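Local structure of aminopentol aminotransferase (Sphingopyxis macrogoltabida, 6HBS) at residues 81-87 with 290-296; 320-325 with 389-393; 4-10 with 48-52. The protein transfers the amino group of aminopentol (hydrolysed fumonisin B1) to pyruvate with the help of pyridoxal 5'-phosphate, giving 2-keto-HFB1 and L-alanine in fumonisin degradation. One frame throughout, in Å; residues are numbered along the deposited sequence.

In the fold
The three contacts close one after another along the chain: interaction 3 first, then interaction 1, then interaction 2. Interaction 3 seats the N-terminal helix 5-17 on the turn between strands 46-49 and 54-57 of the small mixed sheet. Interaction 1 sets helix 292-307 against the chain leaving helix 72-82, and the next helix in sequence, 310-332, carries on to pair with helix 386-405 in interaction 2. The centres of interactions 1 and 2 lie about 39 Å apart, and no two of the contacts touch. Interactions 1 and 3 also touch the second subunit, whereas no other chain of the assembly touches the segments of interaction 2, so two of the three contacts lie beside the dimer interface.

Interaction 1 (81-87 with 290-296)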
loop_
_atom_site.group_PDB
_atom_site.type_symbol
_atom_site.label_atom_id
_atom_site.label_comp_id
_atom_site.label_asym_id
_atom_site.label_seq_id
_atom_site.Cartn_x
_atom_site.Cartn_y
_atom_site.Cartn_z
ATOM N N GLN A 81 -6.379 -15.890 -12.644
ATOM C CA GLN A 81 -7.138 -15.238 -11.583
ATOM C C GLN A 81 -7.822 -13.970 -12.116
ATOM O O GLN A 81 -8.928 -13.672 -11.725
ATOM C CB GLN A 81 -6.250 -14.928 -10.370
ATOM C CG GLN A 81 -7.016 -14.331 -9.196
ATOM C CD GLN A 81 -8.071 -15.303 -8.706
ATOM O OE1 GLN A 81 -7.834 -16.505 -8.635
ATOM N NE2 GLN A 81 -9.241 -14.779 -8.380
ATOM N N ARG A 82 -7.190 -13.241 -13.025
ATOM C CA ARG A 82 -7.796 -12.039 -13.565
ATOM C C ARG A 82 -9.142 -12.345 -14.266
ATOM O O ARG A 82 -10.060 -11.499 -14.244
ATOM C CB ARG A 82 -6.807 -11.337 -14.492
ATOM C CG ARG A 82 -7.114 -9.866 -14.736
ATOM C CD ARG A 82 -5.994 -9.199 -15.530
ATOM N NE ARG A 82 -4.691 -9.372 -14.899
ATOM C CZ ARG A 82 -3.683 -10.096 -15.382
ATOM N NH1 ARG A 82 -3.863 -10.814 -16.473
ATOM N NH2 ARG A 82 -2.505 -10.096 -14.773
ATOM N N LEU A 83 -9.274 -13.542 -14.844
ATOM C CA LEU A 83 -10.533 -13.949 -15.489
ATOM C C LEU A 83 -11.633 -14.158 -14.439
ATOM O O LEU A 83 -12.820 -14.175 -14.807
ATOM C CB LEU A 83 -10.347 -15.248 -16.283
ATOM C CG LEU A 83 -9.490 -15.142 -17.536
ATOM C CD1 LEU A 83 -9.363 -16.489 -18.211
ATOM C CD2 LEU A 83 -10.045 -14.110 -18.493
ATOM N N LEU A 84 -11.249 -14.454 -13.192
ATOM C CA LEU A 84 -12.177 -14.731 -12.136
ATOM C C LEU A 84 -12.564 -13.420 -11.442
ATOM O O LEU A 84 -13.713 -13.006 -11.554
ATOM C CB LEU A 84 -11.602 -15.753 -11.158
ATOM C CG LEU A 84 -11.312 -17.106 -11.790
ATOM C CD1 LEU A 84 -10.547 -18.007 -10.824
ATOM C CD2 LEU A 84 -12.613 -17.765 -12.234
ATOM N N GLY A 85 -11.590 -12.773 -10.780
ATOM C CA GLY A 85 -11.818 -11.535 -10.059
ATOM C C GLY A 85 -10.572 -11.105 -9.300
ATOM O O GLY A 85 -9.696 -11.915 -9.025
ATOM N N ASP A 86 -10.485 -9.805 -9.037
ATOM C CA ASP A 86 -9.332 -9.204 -8.395
ATOM C C ASP A 86 -9.799 -8.506 -7.113
ATOM O O ASP A 86 -9.747 -9.093 -6.062
ATOM C CB ASP A 86 -8.568 -8.303 -9.368
ATOM C CG ASP A 86 -7.259 -7.790 -8.779
ATOM O OD1 ASP A 86 -6.829 -8.396 -7.782
ATOM O OD2 ASP A 86 -6.679 -6.806 -9.337
ATOM N N THR A 87 -10.241 -7.258 -7.214
ATOM C CA THR A 87 -10.632 -6.487 -6.047
ATOM C C THR A 87 -12.152 -6.565 -5.947
ATOM O O THR A 87 -12.847 -5.941 -6.743
ATOM C CB THR A 87 -10.164 -5.040 -6.160
ATOM O OG1 THR A 87 -8.743 -5.021 -6.340
ATOM C CG2 THR A 87 -10.576 -4.233 -4.952
ATOM N N PHE A 290 -7.177 -7.124 0.008
ATOM C CA PHE A 290 -7.888 -8.379 -0.169
ATOM C C PHE A 290 -7.962 -8.759 -1.656
ATOM O O PHE A 290 -8.672 -9.706 -2.010
ATOM C CB PHE A 290 -9.266 -8.300 0.505
ATOM C CG PHE A 290 -9.140 -7.880 1.951
ATOM C CD1 PHE A 290 -8.633 -8.760 2.882
ATOM C CD2 PHE A 290 -9.361 -6.576 2.336
ATOM C CE1 PHE A 290 -8.419 -8.363 4.194
ATOM C CE2 PHE A 290 -9.169 -6.184 3.651
ATOM C CZ PHE A 290 -8.706 -7.081 4.580
ATOM N N SER A 291 -7.201 -8.060 -2.505
ATOM C CA SER A 291 -7.236 -8.285 -3.945
ATOM C C SER A 291 -6.590 -9.638 -4.307
ATOM O O SER A 291 -5.488 -9.964 -3.852
ATOM C CB SER A 291 -6.575 -7.154 -4.675
ATOM O OG SER A 291 -7.202 -5.929 -4.356
ATOM N N ALA A 292 -7.286 -10.401 -5.174
ATOM C CA ALA A 292 -6.954 -11.769 -5.493
ATOM C C ALA A 292 -5.792 -11.900 -6.489
ATOM O O ALA A 292 -5.051 -12.867 -6.389
ATOM C CB ALA A 292 -8.179 -12.468 -6.042
ATOM N N VAL A 293 -5.645 -11.010 -7.469
ATOM C CA VAL A 293 -4.648 -11.244 -8.531
ATOM C C VAL A 293 -3.232 -11.269 -7.927
ATOM O O VAL A 293 -2.448 -12.162 -8.226
ATOM C CB VAL A 293 -4.798 -10.278 -9.716
ATOM C CG1 VAL A 293 -3.620 -10.336 -10.707
ATOM C CG2 VAL A 293 -6.100 -10.569 -10.478
ATOM N N PRO A 294 -2.836 -10.315 -7.064
ATOM C CA PRO A 294 -1.526 -10.387 -6.414
ATOM C C PRO A 294 -1.386 -11.659 -5.575
ATOM O O PRO A 294 -0.298 -12.198 -5.501
ATOM C CB PRO A 294 -1.447 -9.093 -5.598
ATOM C CG PRO A 294 -2.368 -8.162 -6.351
ATOM C CD PRO A 294 -3.521 -9.046 -6.785
ATOM N N MET A 295 -2.492 -12.159 -4.996
ATOM C CA MET A 295 -2.443 -13.363 -4.227
ATOM C C MET A 295 -2.190 -14.589 -5.122
ATOM O O MET A 295 -1.456 -15.532 -4.710
ATOM C CB MET A 295 -3.717 -13.553 -3.413
ATOM C CG MET A 295 -3.859 -12.509 -2.317
ATOM S SD MET A 295 -5.238 -12.917 -1.266
ATOM C CE MET A 295 -5.369 -11.367 -0.388
ATOM N N ALA A 296 -2.794 -14.608 -6.309
ATOM C CA ALA A 296 -2.576 -15.692 -7.281
ATOM C C ALA A 296 -1.109 -15.710 -7.736
ATOM O O ALA A 296 -0.469 -16.791 -7.853
ATOM C CB ALA A 296 -3.534 -15.535 -8.457
#
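Val293 spreads its side chain over Gln81 and Arg82, near the end of helix 72-82: its CG2 lies 3.8 Å from Arg82 CA and 4.1 Å from Gln81 CG. Beside it, Gln81 CB meets Ala296 CB at 3.4 Å, about one turn further along helix 292-307. The general principle at work is that a helix start exposes amide groups in need of acceptors, and here a loop distant in sequence supplies them. Asp86 serves two in succession: its carbonyl O accepts from Ala292 N and its carboxylate OD1 from Val293 N, both at 2.9 Å, so Asp86 takes up the first two amides of helix 292-307, from some 200 residues away in sequence. At the first of these bonds the backbones run close, with Asp86 CA 4.5 Å from Ala292 CA. The loop is itself braced, since Gln81 NE2 donates to Gly85 O at 3.0 Å, bridging the point where the chain leaves helical geometry with a positive phi at Gly85. Further on, the hydroxyls Thr87 OG1 and Ser291 OG approach to 2.7 Å; Ser291 OG is within hydrogen-bonding reach of Phe288 O as well, and Thr87 OG1 is bonded to Gly263 O of the second subunit. Arg82 forms a salt bridge with Asp79 and lies against Glu75 of the second subunit, while the ring of Phe290 leads away from this loop to meet Tyr23 of the second subunit. The contact thus joins the end of helix 72-82 to the beginning of helix 292-307, with helix 94-105 packed alongside through Ile94, which touches both Gln81 and Ala296.

Interaction 2 (320-325 with 389-393); sequences ALRAGL and VTETL
Two helical segments, 320-325 of helix 310-332 and 389-393 of helix 386-405, run in nearly the same direction, their axes 10.1 Å apart at closest approach and crossing at -26°. Both keep regular alpha-helical backbone angles, and the register places Leu321 CA 6.1 Å from Val389 CA and Gly324 CA 6.7 Å from Leu393 CA. No hydrogen bond links them. Ala320 comes first, its CB pointing at the other helix and lying 4.0 Å from Val389 CG1, with chi1 of Val389 at t. Leu321 (chi1 t, chi2 p) follows; its CB is 4.3 Å from Val389 CG1, while its CD1 reaches Thr392 CG2 at 3.8 Å and Leu393 CD2 at 4.1 Å. The hydroxyl of Thr392 is bonded to Tyr58 and to the carbonyl of Asp388. One turn on, Gly324 presents bare backbone: a CB here would collide with Leu393 CD1, and its absence lets Leu393 CD2 settle 3.8 Å from Gly324 C. Leu325 (m, t) closes the row, its CD2 4.1 Å from Leu393 CD2, and its side chain also packs on Leu336 and Gln338 of strand 336-339. Leu393 (m, t) is therefore a knob in a hole formed by Ala320, Leu321, Gly324 and Leu325. This is a single knob-into-hole contact between two roughly parallel helices, found here in the C-terminal part of a class-III aminotransferase.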
loop_
_atom_site.group_PDB
_atom_site.type_symbol
_atom_site.label_atom_id
_atom_site.label_comp_id
_atom_site.label_asym_id
_atom_site.label_seq_id
_atom_site.Cartn_x
_atom_site.Cartn_y
_atom_site.Cartn_z
ATOM N N ALA A 320 29.709 -15.560 -9.195
ATOM C CA ALA A 320 30.495 -15.400 -10.437
ATOM C C ALA A 320 30.807 -13.929 -10.664
ATOM O O ALA A 320 31.918 -13.576 -11.083
ATOM C CB ALA A 320 29.786 -15.987 -11.650
ATOM N N LEU A 321 29.808 -13.066 -10.458
ATOM C CA LEU A 321 30.012 -11.652 -10.647
ATOM C C LEU A 321 31.059 -11.163 -9.644
ATOM O O LEU A 321 31.930 -10.353 -10.020
ATOM C CB LEU A 321 28.694 -10.889 -10.450
ATOM C CG LEU A 321 28.815 -9.374 -10.479
ATOM C CD1 LEU A 321 29.252 -8.877 -11.841
ATOM C CD2 LEU A 321 27.499 -8.716 -10.065
ATOM N N ARG A 322 30.917 -11.585 -8.389
ATOM C CA ARG A 322 31.819 -11.168 -7.278
ATOM C C ARG A 322 33.279 -11.569 -7.587
ATOM O O ARG A 322 34.190 -10.737 -7.488
ATOM C CB ARG A 322 31.372 -11.792 -5.957
ATOM C CG ARG A 322 32.311 -11.497 -4.787
ATOM C CD ARG A 322 31.672 -11.705 -3.429
ATOM N NE ARG A 322 30.692 -10.643 -3.214
ATOM C CZ ARG A 322 30.012 -10.478 -2.086
ATOM N NH1 ARG A 322 30.144 -11.365 -1.108
ATOM N NH2 ARG A 322 29.219 -9.424 -1.954
ATOM N N ALA A 323 33.483 -12.834 -7.960
ATOM C CA ALA A 323 34.818 -13.364 -8.363
ATOM C C ALA A 323 35.393 -12.552 -9.523
ATOM O O ALA A 323 36.566 -12.145 -9.495
ATOM C CB ALA A 323 34.705 -14.816 -8.745
ATOM N N GLY A 324 34.557 -12.306 -10.547
ATOM C CA GLY A 324 34.971 -11.534 -11.681
ATOM C C GLY A 324 35.441 -10.140 -11.313
ATOM O O GLY A 324 36.470 -9.642 -11.849
ATOM N N LEU A 325 34.672 -9.459 -10.445
ATOM C CA LEU A 325 34.972 -8.075 -10.068
ATOM C C LEU A 325 36.224 -8.022 -9.198
ATOM O O LEU A 325 37.003 -7.093 -9.305
ATOM C CB LEU A 325 33.772 -7.432 -9.356
ATOM C CG LEU A 325 32.577 -7.084 -10.256
ATOM C CD1 LEU A 325 31.406 -6.515 -9.443
ATOM C CD2 LEU A 325 32.981 -6.099 -11.328
ATOM N N VAL A 389 26.212 -12.496 -16.978
ATOM C CA VAL A 389 27.371 -12.211 -16.110
ATOM C C VAL A 389 28.629 -11.989 -16.978
ATOM O O VAL A 389 29.390 -11.053 -16.745
ATOM C CB VAL A 389 27.562 -13.302 -15.041
ATOM C CG1 VAL A 389 28.791 -13.017 -14.180
ATOM C CG2 VAL A 389 26.328 -13.437 -14.151
ATOM N N THR A 390 28.797 -12.775 -18.050
ATOM C CA THR A 390 29.947 -12.575 -18.919
ATOM C C THR A 390 29.900 -11.186 -19.531
ATOM O O THR A 390 30.914 -10.471 -19.504
ATOM C CB THR A 390 30.036 -13.642 -20.018
ATOM O OG1 THR A 390 30.142 -14.898 -19.368
ATOM C CG2 THR A 390 31.241 -13.473 -20.906
ATOM N N GLU A 391 28.736 -10.796 -20.066
ATOM C CA GLU A 391 28.585 -9.496 -20.712
ATOM C C GLU A 391 28.683 -8.370 -19.673
ATOM O O GLU A 391 29.177 -7.270 -19.974
ATOM C CB GLU A 391 27.263 -9.421 -21.493
ATOM C CG GLU A 391 27.347 -10.063 -22.870
ATOM C CD GLU A 391 28.526 -9.594 -23.720
ATOM O OE1 GLU A 391 28.606 -8.385 -24.021
ATOM O OE2 GLU A 391 29.401 -10.429 -24.016
ATOM N N THR A 392 28.216 -8.631 -18.446
ATOM C CA THR A 392 28.339 -7.625 -17.396
ATOM C C THR A 392 29.825 -7.276 -17.198
ATOM O O THR A 392 30.218 -6.118 -17.098
ATOM C CB THR A 392 27.667 -8.135 -16.121
ATOM O OG1 THR A 392 26.265 -8.248 -16.399
ATOM C CG2 THR A 392 27.933 -7.234 -14.948
ATOM N N LEU A 393 30.633 -8.328 -17.122
ATOM C CA LEU A 393 32.044 -8.227 -16.769
ATOM C C LEU A 393 32.839 -7.579 -17.902
ATOM O O LEU A 393 33.801 -6.882 -17.613
ATOM C CB LEU A 393 32.594 -9.602 -16.384
ATOM C CG LEU A 393 32.167 -10.121 -15.013
ATOM C CD1 LEU A 393 32.491 -11.605 -14.887
ATOM C CD2 LEU A 393 32.791 -9.346 -13.858
#

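Interaction 3 (4-10 with 48-52); sequences GTRQKDL and WDADE
A turn carboxylate is hydrogen-bonded here to two amides of the first turn of a helix, where the N-terminal helix 5-17 rests on the type I beta turn Asp49-Glu52 at the end of strand 46-49. The CA atoms of Arg6 and Asp51 are 5.6 Å apart, and those of Gln7 and Ala50 5.8 Å. Thr5 to Leu10 are helical. The middle turn residues have phi/psi of -58/-28 (Ala50) and -96/15 (Asp51), and Glu52 N bonds to Asp49 O at 3.0 Å. Asp51 (chi1 m, chi2 -73°) faces both amides: OD1 accepts from Arg6 N at 2.8 Å and OD2 from Gln7 N at 2.9 Å. Arg6 (m, t, p) reaches over the turn so that its NH1 donates to Ala50 O at 2.6 Å; the same NH1 forms a salt bridge with Glu93 of the second subunit. One helical turn on, Leu10 CD1 packs on Ala50 CB at 3.5 Å. The result is a helix start held to a beta turn through one carboxylate accepting from two successive amides, beside the second subunit.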
loop_
_atom_site.group_PDB
_atom_site.type_symbol
_atom_site.label_atom_id
_atom_site.label_comp_id
_atom_site.label_asym_id
_atom_site.label_seq_id
_atom_site.Cartn_x
_atom_site.Cartn_y
_atom_site.Cartn_z
ATOM N N GLY A 4 19.526 11.098 -25.012
ATOM C CA GLY A 4 18.217 10.615 -24.525
ATOM C C GLY A 4 17.120 11.626 -24.805
ATOM O O GLY A 4 16.702 12.336 -23.901
ATOM N N THR A 5 16.664 11.678 -26.064
ATOM C CA THR A 5 15.643 12.629 -26.520
ATOM C C THR A 5 14.335 12.436 -25.727
ATOM O O THR A 5 13.759 13.425 -25.205
ATOM C CB THR A 5 15.421 12.510 -28.034
ATOM O OG1 THR A 5 16.556 13.117 -28.646
ATOM C CG2 THR A 5 14.169 13.194 -28.538
ATOM N N ARG A 6 13.865 11.186 -25.663
ATOM C CA ARG A 6 12.617 10.841 -24.981
ATOM C C ARG A 6 12.803 11.094 -23.483
ATOM O O ARG A 6 11.932 11.668 -22.861
ATOM C CB ARG A 6 12.152 9.418 -25.303
ATOM C CG ARG A 6 11.730 9.253 -26.760
ATOM C CD ARG A 6 10.992 7.954 -27.063
ATOM N NE ARG A 6 9.628 8.013 -26.547
ATOM C CZ ARG A 6 9.100 7.220 -25.595
ATOM N NH1 ARG A 6 9.739 6.148 -25.129
ATOM N NH2 ARG A 6 7.890 7.503 -25.140
ATOM N N GLN A 7 13.962 10.727 -22.934
ATOM C CA GLN A 7 14.209 10.902 -21.492
ATOM C C GLN A 7 14.145 12.389 -21.113
ATOM O O GLN A 7 13.581 12.759 -20.066
ATOM C CB GLN A 7 15.562 10.302 -21.099
ATOM C CG GLN A 7 15.770 10.111 -19.607
ATOM C CD GLN A 7 14.878 9.079 -18.949
ATOM O OE1 GLN A 7 14.381 9.302 -17.836
ATOM N NE2 GLN A 7 14.682 7.942 -19.614
ATOM N N LYS A 8 14.745 13.229 -21.959
ATOM C CA LYS A 8 14.818 14.628 -21.703
ATOM C C LYS A 8 13.402 15.236 -21.709
ATOM O O LYS A 8 13.114 16.117 -20.861
ATOM C CB LYS A 8 15.715 15.315 -22.734
ATOM C CG LYS A 8 15.758 16.825 -22.572
ATOM C CD LYS A 8 16.540 17.558 -23.628
ATOM C CE LYS A 8 16.758 19.010 -23.257
ATOM N NZ LYS A 8 16.994 19.833 -24.463
ATOM N N ASP A 9 12.587 14.843 -22.702
ATOM C CA ASP A 9 11.183 15.296 -22.857
ATOM C C ASP A 9 10.407 14.926 -21.578
ATOM O O ASP A 9 9.670 15.766 -21.019
ATOM C CB ASP A 9 10.502 14.673 -24.084
ATOM C CG ASP A 9 9.030 15.040 -24.279
ATOM O OD1 ASP A 9 8.740 16.243 -24.386
ATOM O OD2 ASP A 9 8.172 14.111 -24.236
ATOM N N LEU A 10 10.576 13.664 -21.153
ATOM C CA LEU A 10 9.860 13.084 -20.034
ATOM C C LEU A 10 10.269 13.794 -18.738
ATOM O O LEU A 10 9.417 14.103 -17.938
ATOM C CB LEU A 10 10.140 11.580 -19.973
ATOM C CG LEU A 10 9.320 10.733 -20.942
ATOM C CD1 LEU A 10 9.863 9.317 -21.015
ATOM C CD2 LEU A 10 7.846 10.714 -20.537
ATOM N N TRP A 48 14.651 -1.618 -20.270
ATOM C CA TRP A 48 14.906 -0.667 -21.344
ATOM C C TRP A 48 14.389 0.705 -20.913
ATOM O O TRP A 48 13.238 0.803 -20.441
ATOM C CB TRP A 48 14.192 -1.099 -22.626
ATOM C CG TRP A 48 14.771 -2.282 -23.347
ATOM C CD1 TRP A 48 15.514 -2.218 -24.487
ATOM C CD2 TRP A 48 14.614 -3.681 -23.052
ATOM N NE1 TRP A 48 15.852 -3.468 -24.907
ATOM C CE2 TRP A 48 15.321 -4.388 -24.049
ATOM C CE3 TRP A 48 13.995 -4.411 -22.043
ATOM C CZ2 TRP A 48 15.435 -5.771 -24.050
ATOM C CZ3 TRP A 48 14.090 -5.785 -22.043
ATOM C CH2 TRP A 48 14.798 -6.461 -23.045
ATOM N N ASP A 49 15.218 1.732 -21.074
ATOM C CA ASP A 49 14.854 3.088 -20.730
ATOM C C ASP A 49 13.916 3.633 -21.811
ATOM O O ASP A 49 13.598 2.905 -22.798
ATOM C CB ASP A 49 16.093 3.950 -20.486
ATOM C CG ASP A 49 17.006 4.190 -21.683
ATOM O OD1 ASP A 49 16.554 4.030 -22.857
ATOM O OD2 ASP A 49 18.150 4.552 -21.419
ATOM N N ALA A 50 13.440 4.879 -21.615
ATOM C CA ALA A 50 12.461 5.504 -22.537
ATOM C C ALA A 50 13.021 5.566 -23.975
ATOM O O ALA A 50 12.248 5.611 -24.906
ATOM C CB ALA A 50 12.111 6.886 -22.067
ATOM N N ASP A 51 14.352 5.636 -24.119
ATOM C CA ASP A 51 15.037 5.769 -25.430
ATOM C C ASP A 51 15.483 4.410 -25.965
ATOM O O ASP A 51 16.292 4.358 -26.885
ATOM C CB ASP A 51 16.196 6.769 -25.332
ATOM C CG ASP A 51 15.715 8.201 -25.204
ATOM O OD1 ASP A 51 15.230 8.751 -26.211
ATOM O OD2 ASP A 51 15.781 8.761 -24.080
ATOM N N GLU A 52 14.948 3.327 -25.388
ATOM C CA GLU A 52 15.087 1.947 -25.837
ATOM C C GLU A 52 16.523 1.416 -25.671
ATOM O O GLU A 52 16.897 0.444 -26.332
ATOM C CB GLU A 52 14.626 1.801 -27.289
ATOM C CG GLU A 52 14.004 0.445 -27.564
ATOM C CD GLU A 52 12.686 0.186 -26.853
ATOM O OE1 GLU A 52 12.158 1.126 -26.252
ATOM O OE2 GLU A 52 12.205 -0.943 -26.900
#